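Local coordinates for SusD-like carbohydrate binding protein BF1063 (Bacteroides fragilis NCTC 9343, PDB 3I4G) that probably binds carbohydrate at the outer membrane, as a member of the SusD family of glycan-capturing lipoproteins, at residues 36-50 with 255-269. Numbering follows the deposited sequence.
Sequences LTDGVEYNPSDWWSY and IQYLENYLGTGLPQH
G39 and T264 pair their backbones in a single isolated beta bridge, G39 N giving a hydrogen bond to G263 O (2.9 Å) and G265 N a weak one back to G39 O, where the loop between helices 21-33 and 50-54 of this SusD-like fold meets the chain linking strand 254-257 to helix 266-270. The glycines suit this place: at G39's backbone angles (93°/-144°) a CB would press against the carbonyl O of D38, and a CB on G265 would strike V40 N. Beside the bridge, D38 reaches over with OD1 to take the G263 N-H from above its carboxylate plane (2.8 Å), and S377 also bonds this oxygen. L36 brings its methyls to the ring of Y257 and to L262, an apolar patch next to the bridge. The hydroxyl of Y257 works through water, one molecule joining it to W48 O and another to Y50 N. Tyrosine suits position 50 by offering both a flat ring and a hydroxyl. The ring is sandwiched between E41 CG on one face and L266 on the other, where L266 CB makes a CH-pi contact. The hydroxyl accepts the N-H of E41 and meets H269, whose NE2 bonds a buffer molecule: Y50 OH and H269 ND1 share a 2.7 Å hydrogen bond, ND1 lying in the plane of the Y50 ring at its edge.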
# COMPACT_ATOMS: atom_id res chain seq x y z
N LEU A 36 -11.72 -5.56 -10.38
CA LEU A 36 -11.49 -4.15 -10.67
C LEU A 36 -12.47 -3.68 -11.77
O LEU A 36 -12.74 -4.41 -12.70
CB LEU A 36 -10.07 -3.95 -11.17
CG LEU A 36 -9.70 -2.50 -11.46
CD1 LEU A 36 -9.73 -1.61 -10.22
CD2 LEU A 36 -8.30 -2.49 -12.13
N THR A 37 -13.05 -2.50 -11.66
CA THR A 37 -13.83 -1.98 -12.78
C THR A 37 -13.34 -0.56 -13.02
O THR A 37 -12.48 -0.07 -12.32
CB THR A 37 -15.34 -2.01 -12.56
OG1 THR A 37 -15.61 -1.26 -11.40
CG2 THR A 37 -15.83 -3.48 -12.37
N ASP A 38 -13.87 0.05 -14.07
CA ASP A 38 -13.50 1.37 -14.51
C ASP A 38 -13.99 2.45 -13.55
O ASP A 38 -15.18 2.52 -13.24
CB ASP A 38 -14.13 1.60 -15.90
CG ASP A 38 -13.79 2.95 -16.49
OD1 ASP A 38 -12.76 3.55 -16.13
OD2 ASP A 38 -14.59 3.41 -17.36
N GLY A 39 -13.06 3.29 -13.09
CA GLY A 39 -13.41 4.46 -12.32
C GLY A 39 -13.48 4.48 -10.83
O GLY A 39 -12.69 3.84 -10.15
N VAL A 40 -14.44 5.25 -10.34
CA VAL A 40 -14.58 5.49 -8.90
C VAL A 40 -15.10 4.27 -8.20
O VAL A 40 -16.04 3.61 -8.68
CB VAL A 40 -15.51 6.66 -8.68
CG1 VAL A 40 -15.85 6.87 -7.20
CG2 VAL A 40 -14.88 7.95 -9.28
N GLU A 41 -14.48 3.95 -7.06
CA GLU A 41 -14.98 2.87 -6.20
C GLU A 41 -15.09 3.42 -4.80
O GLU A 41 -14.26 4.21 -4.36
CB GLU A 41 -14.08 1.65 -6.26
CG GLU A 41 -12.66 1.87 -5.84
CD GLU A 41 -11.81 0.64 -5.83
OE1 GLU A 41 -12.18 -0.39 -6.44
OE2 GLU A 41 -10.74 0.66 -5.16
N TYR A 42 -16.11 2.97 -4.08
CA TYR A 42 -16.41 3.43 -2.73
C TYR A 42 -15.98 2.44 -1.67
O TYR A 42 -16.19 2.67 -0.48
CB TYR A 42 -17.90 3.74 -2.61
CG TYR A 42 -18.29 4.85 -3.57
CD1 TYR A 42 -17.95 6.17 -3.29
CD2 TYR A 42 -18.90 4.57 -4.79
CE1 TYR A 42 -18.28 7.19 -4.18
CE2 TYR A 42 -19.21 5.60 -5.67
CZ TYR A 42 -18.89 6.88 -5.35
OH TYR A 42 -19.20 7.94 -6.23
N ASN A 43 -15.29 1.39 -2.11
CA ASN A 43 -14.78 0.33 -1.26
C ASN A 43 -13.78 -0.44 -2.09
O ASN A 43 -13.71 -0.25 -3.31
CB ASN A 43 -15.93 -0.55 -0.75
CG ASN A 43 -16.91 -0.86 -1.80
OD1 ASN A 43 -16.61 -1.56 -2.78
ND2 ASN A 43 -18.12 -0.27 -1.66
N PRO A 44 -12.98 -1.31 -1.46
CA PRO A 44 -12.00 -2.06 -2.24
C PRO A 44 -12.61 -2.98 -3.27
O PRO A 44 -13.61 -3.61 -2.98
CB PRO A 44 -11.28 -2.90 -1.18
CG PRO A 44 -11.42 -2.10 0.08
CD PRO A 44 -12.83 -1.56 -0.02
N SER A 45 -12.02 -3.05 -4.46
CA SER A 45 -12.36 -4.06 -5.42
C SER A 45 -11.27 -5.11 -5.53
O SER A 45 -11.46 -6.14 -6.18
CB SER A 45 -12.61 -3.47 -6.81
OG SER A 45 -11.48 -2.83 -7.31
N ASP A 46 -10.12 -4.86 -4.91
CA ASP A 46 -8.98 -5.76 -4.93
C ASP A 46 -7.97 -5.28 -3.91
O ASP A 46 -7.99 -4.12 -3.56
CB ASP A 46 -8.28 -5.74 -6.29
CG ASP A 46 -7.29 -6.85 -6.41
OD1 ASP A 46 -7.77 -8.00 -6.39
OD2 ASP A 46 -6.07 -6.60 -6.49
N TRP A 47 -7.08 -6.16 -3.46
CA TRP A 47 -5.99 -5.72 -2.61
C TRP A 47 -5.14 -4.65 -3.28
O TRP A 47 -4.44 -3.91 -2.57
CB TRP A 47 -5.09 -6.91 -2.25
CG TRP A 47 -5.84 -7.99 -1.51
CD1 TRP A 47 -6.29 -9.17 -2.02
CD2 TRP A 47 -6.29 -7.94 -0.15
NE1 TRP A 47 -6.99 -9.87 -1.04
CE2 TRP A 47 -6.98 -9.13 0.11
CE3 TRP A 47 -6.10 -7.03 0.90
CZ2 TRP A 47 -7.52 -9.41 1.36
CZ3 TRP A 47 -6.62 -7.34 2.15
CH2 TRP A 47 -7.33 -8.50 2.35
N TRP A 48 -5.16 -4.56 -4.60
CA TRP A 48 -4.33 -3.61 -5.33
C TRP A 48 -5.10 -2.45 -5.94
O TRP A 48 -4.51 -1.64 -6.62
CB TRP A 48 -3.54 -4.31 -6.44
CG TRP A 48 -2.68 -5.42 -5.91
CD1 TRP A 48 -2.00 -5.44 -4.74
CD2 TRP A 48 -2.39 -6.68 -6.56
NE1 TRP A 48 -1.32 -6.62 -4.61
CE2 TRP A 48 -1.55 -7.40 -5.70
CE3 TRP A 48 -2.79 -7.26 -7.74
CZ2 TRP A 48 -1.10 -8.67 -6.00
CZ3 TRP A 48 -2.34 -8.52 -8.05
CH2 TRP A 48 -1.53 -9.23 -7.18
N SER A 49 -6.41 -2.38 -5.72
CA SER A 49 -7.20 -1.26 -6.23
C SER A 49 -6.88 -0.01 -5.41
O SER A 49 -6.23 -0.08 -4.35
CB SER A 49 -8.69 -1.55 -6.21
OG SER A 49 -9.25 -1.46 -4.90
N TYR A 50 -7.30 1.16 -5.86
CA TYR A 50 -6.88 2.35 -5.10
C TYR A 50 -7.47 2.36 -3.70
O TYR A 50 -6.80 2.79 -2.76
CB TYR A 50 -7.12 3.67 -5.87
CG TYR A 50 -8.52 4.20 -6.00
CD1 TYR A 50 -9.13 4.83 -4.94
CD2 TYR A 50 -9.23 4.13 -7.19
CE1 TYR A 50 -10.38 5.36 -5.05
CE2 TYR A 50 -10.50 4.66 -7.28
CZ TYR A 50 -11.06 5.28 -6.24
OH TYR A 50 -12.33 5.79 -6.40
N ILE A 255 0.07 -1.68 -10.95
CA ILE A 255 -1.21 -1.63 -11.64
C ILE A 255 -1.21 -0.41 -12.55
O ILE A 255 -1.03 0.72 -12.08
CB ILE A 255 -2.40 -1.54 -10.67
CG1 ILE A 255 -2.32 -2.55 -9.52
CG2 ILE A 255 -3.68 -1.70 -11.48
CD1 ILE A 255 -2.18 -4.04 -9.96
N GLN A 256 -1.37 -0.64 -13.86
CA GLN A 256 -1.45 0.42 -14.82
C GLN A 256 -2.91 0.63 -15.20
O GLN A 256 -3.58 -0.32 -15.57
CB GLN A 256 -0.63 0.09 -16.08
CG GLN A 256 -0.77 1.13 -17.16
CD GLN A 256 0.13 0.86 -18.31
OE1 GLN A 256 -0.08 -0.12 -19.05
NE2 GLN A 256 1.09 1.71 -18.50
N TYR A 257 -3.38 1.87 -15.15
CA TYR A 257 -4.71 2.29 -15.55
C TYR A 257 -4.59 3.09 -16.84
O TYR A 257 -3.82 4.03 -16.91
CB TYR A 257 -5.33 3.12 -14.45
CG TYR A 257 -5.50 2.41 -13.14
CD1 TYR A 257 -4.52 2.42 -12.18
CD2 TYR A 257 -6.70 1.78 -12.82
CE1 TYR A 257 -4.68 1.78 -10.97
CE2 TYR A 257 -6.88 1.13 -11.63
CZ TYR A 257 -5.87 1.13 -10.71
OH TYR A 257 -6.08 0.52 -9.50
N LEU A 258 -5.37 2.71 -17.84
CA LEU A 258 -5.43 3.37 -19.15
C LEU A 258 -6.81 3.94 -19.29
O LEU A 258 -7.82 3.23 -19.17
CB LEU A 258 -5.13 2.40 -20.27
CG LEU A 258 -3.75 1.74 -20.27
CD1 LEU A 258 -3.66 0.82 -21.49
CD2 LEU A 258 -2.60 2.73 -20.31
N GLU A 259 -6.88 5.24 -19.57
CA GLU A 259 -8.16 5.94 -19.63
C GLU A 259 -9.12 5.37 -20.65
O GLU A 259 -10.34 5.45 -20.44
CB GLU A 259 -7.96 7.45 -19.88
CG GLU A 259 -7.30 7.75 -21.18
CD GLU A 259 -7.05 9.23 -21.38
OE1 GLU A 259 -7.49 10.08 -20.58
OE2 GLU A 259 -6.37 9.58 -22.36
N ASN A 260 -8.64 4.74 -21.71
CA ASN A 260 -9.60 4.13 -22.68
C ASN A 260 -10.14 2.74 -22.27
O ASN A 260 -10.96 2.16 -22.99
CB ASN A 260 -9.00 4.07 -24.10
CG ASN A 260 -8.63 5.43 -24.68
OD1 ASN A 260 -9.06 6.50 -24.19
ND2 ASN A 260 -7.86 5.38 -25.81
N TYR A 261 -9.63 2.18 -21.17
CA TYR A 261 -9.94 0.84 -20.69
C TYR A 261 -10.50 0.98 -19.28
O TYR A 261 -11.61 1.48 -19.14
CB TYR A 261 -8.69 -0.05 -20.76
CG TYR A 261 -8.14 -0.26 -22.16
CD1 TYR A 261 -7.41 0.74 -22.80
CD2 TYR A 261 -8.31 -1.44 -22.79
CE1 TYR A 261 -6.90 0.55 -24.07
CE2 TYR A 261 -7.78 -1.66 -24.08
CZ TYR A 261 -7.07 -0.66 -24.70
OH TYR A 261 -6.50 -0.86 -25.93
N LEU A 262 -9.75 0.60 -18.28
CA LEU A 262 -10.18 0.74 -16.89
C LEU A 262 -9.39 1.89 -16.31
O LEU A 262 -8.27 1.73 -15.88
CB LEU A 262 -9.99 -0.55 -16.11
CG LEU A 262 -10.72 -1.80 -16.63
CD1 LEU A 262 -10.43 -2.98 -15.66
CD2 LEU A 262 -12.20 -1.57 -16.82
N GLY A 263 -9.99 3.07 -16.40
CA GLY A 263 -9.34 4.26 -15.87
C GLY A 263 -9.46 4.25 -14.36
O GLY A 263 -10.30 3.58 -13.79
N THR A 264 -8.60 4.99 -13.71
CA THR A 264 -8.68 5.12 -12.26
C THR A 264 -9.54 6.31 -11.83
O THR A 264 -9.55 7.35 -12.47
CB THR A 264 -7.29 5.23 -11.58
OG1 THR A 264 -7.53 5.41 -10.17
CG2 THR A 264 -6.42 6.41 -12.13
N GLY A 265 -10.34 6.10 -10.80
CA GLY A 265 -11.09 7.18 -10.18
C GLY A 265 -10.37 7.83 -9.02
O GLY A 265 -10.97 8.67 -8.32
N LEU A 266 -9.11 7.48 -8.78
CA LEU A 266 -8.36 8.03 -7.67
C LEU A 266 -8.35 9.56 -7.72
O LEU A 266 -8.51 10.20 -6.68
CB LEU A 266 -6.92 7.48 -7.60
CG LEU A 266 -6.07 8.02 -6.46
CD1 LEU A 266 -6.68 7.71 -5.06
CD2 LEU A 266 -4.66 7.46 -6.60
N PRO A 267 -8.15 10.21 -8.89
CA PRO A 267 -8.20 11.68 -8.88
C PRO A 267 -9.53 12.26 -8.38
O PRO A 267 -9.54 13.20 -7.57
CB PRO A 267 -7.93 12.04 -10.34
CG PRO A 267 -7.17 10.85 -10.86
CD PRO A 267 -7.86 9.69 -10.24
N GLN A 268 -10.66 11.74 -8.86
CA GLN A 268 -11.93 12.23 -8.37
C GLN A 268 -12.00 12.11 -6.87
O GLN A 268 -12.54 12.99 -6.16
CB GLN A 268 -13.06 11.41 -9.00
CG GLN A 268 -14.45 11.75 -8.45
CD GLN A 268 -14.92 13.11 -8.85
OE1 GLN A 268 -15.55 13.26 -9.91
NE2 GLN A 268 -14.56 14.13 -8.07
N HIS A 269 -11.51 11.01 -6.34
CA HIS A 269 -11.60 10.77 -4.93
C HIS A 269 -10.62 11.53 -4.08
O HIS A 269 -10.99 11.93 -2.97
CB HIS A 269 -11.45 9.27 -4.57
CG HIS A 269 -12.71 8.68 -4.03
ND1 HIS A 269 -13.17 7.43 -4.39
CD2 HIS A 269 -13.59 9.17 -3.12
CE1 HIS A 269 -14.31 7.20 -3.74
NE2 HIS A 269 -14.58 8.24 -2.97
O HOH W 1 -10.11 1.18 -12.47
O HOH W 2 -13.06 3.76 -19.75
O HOH W 3 -4.34 0.89 -7.57
O HOH W 4 -8.56 1.05 -8.40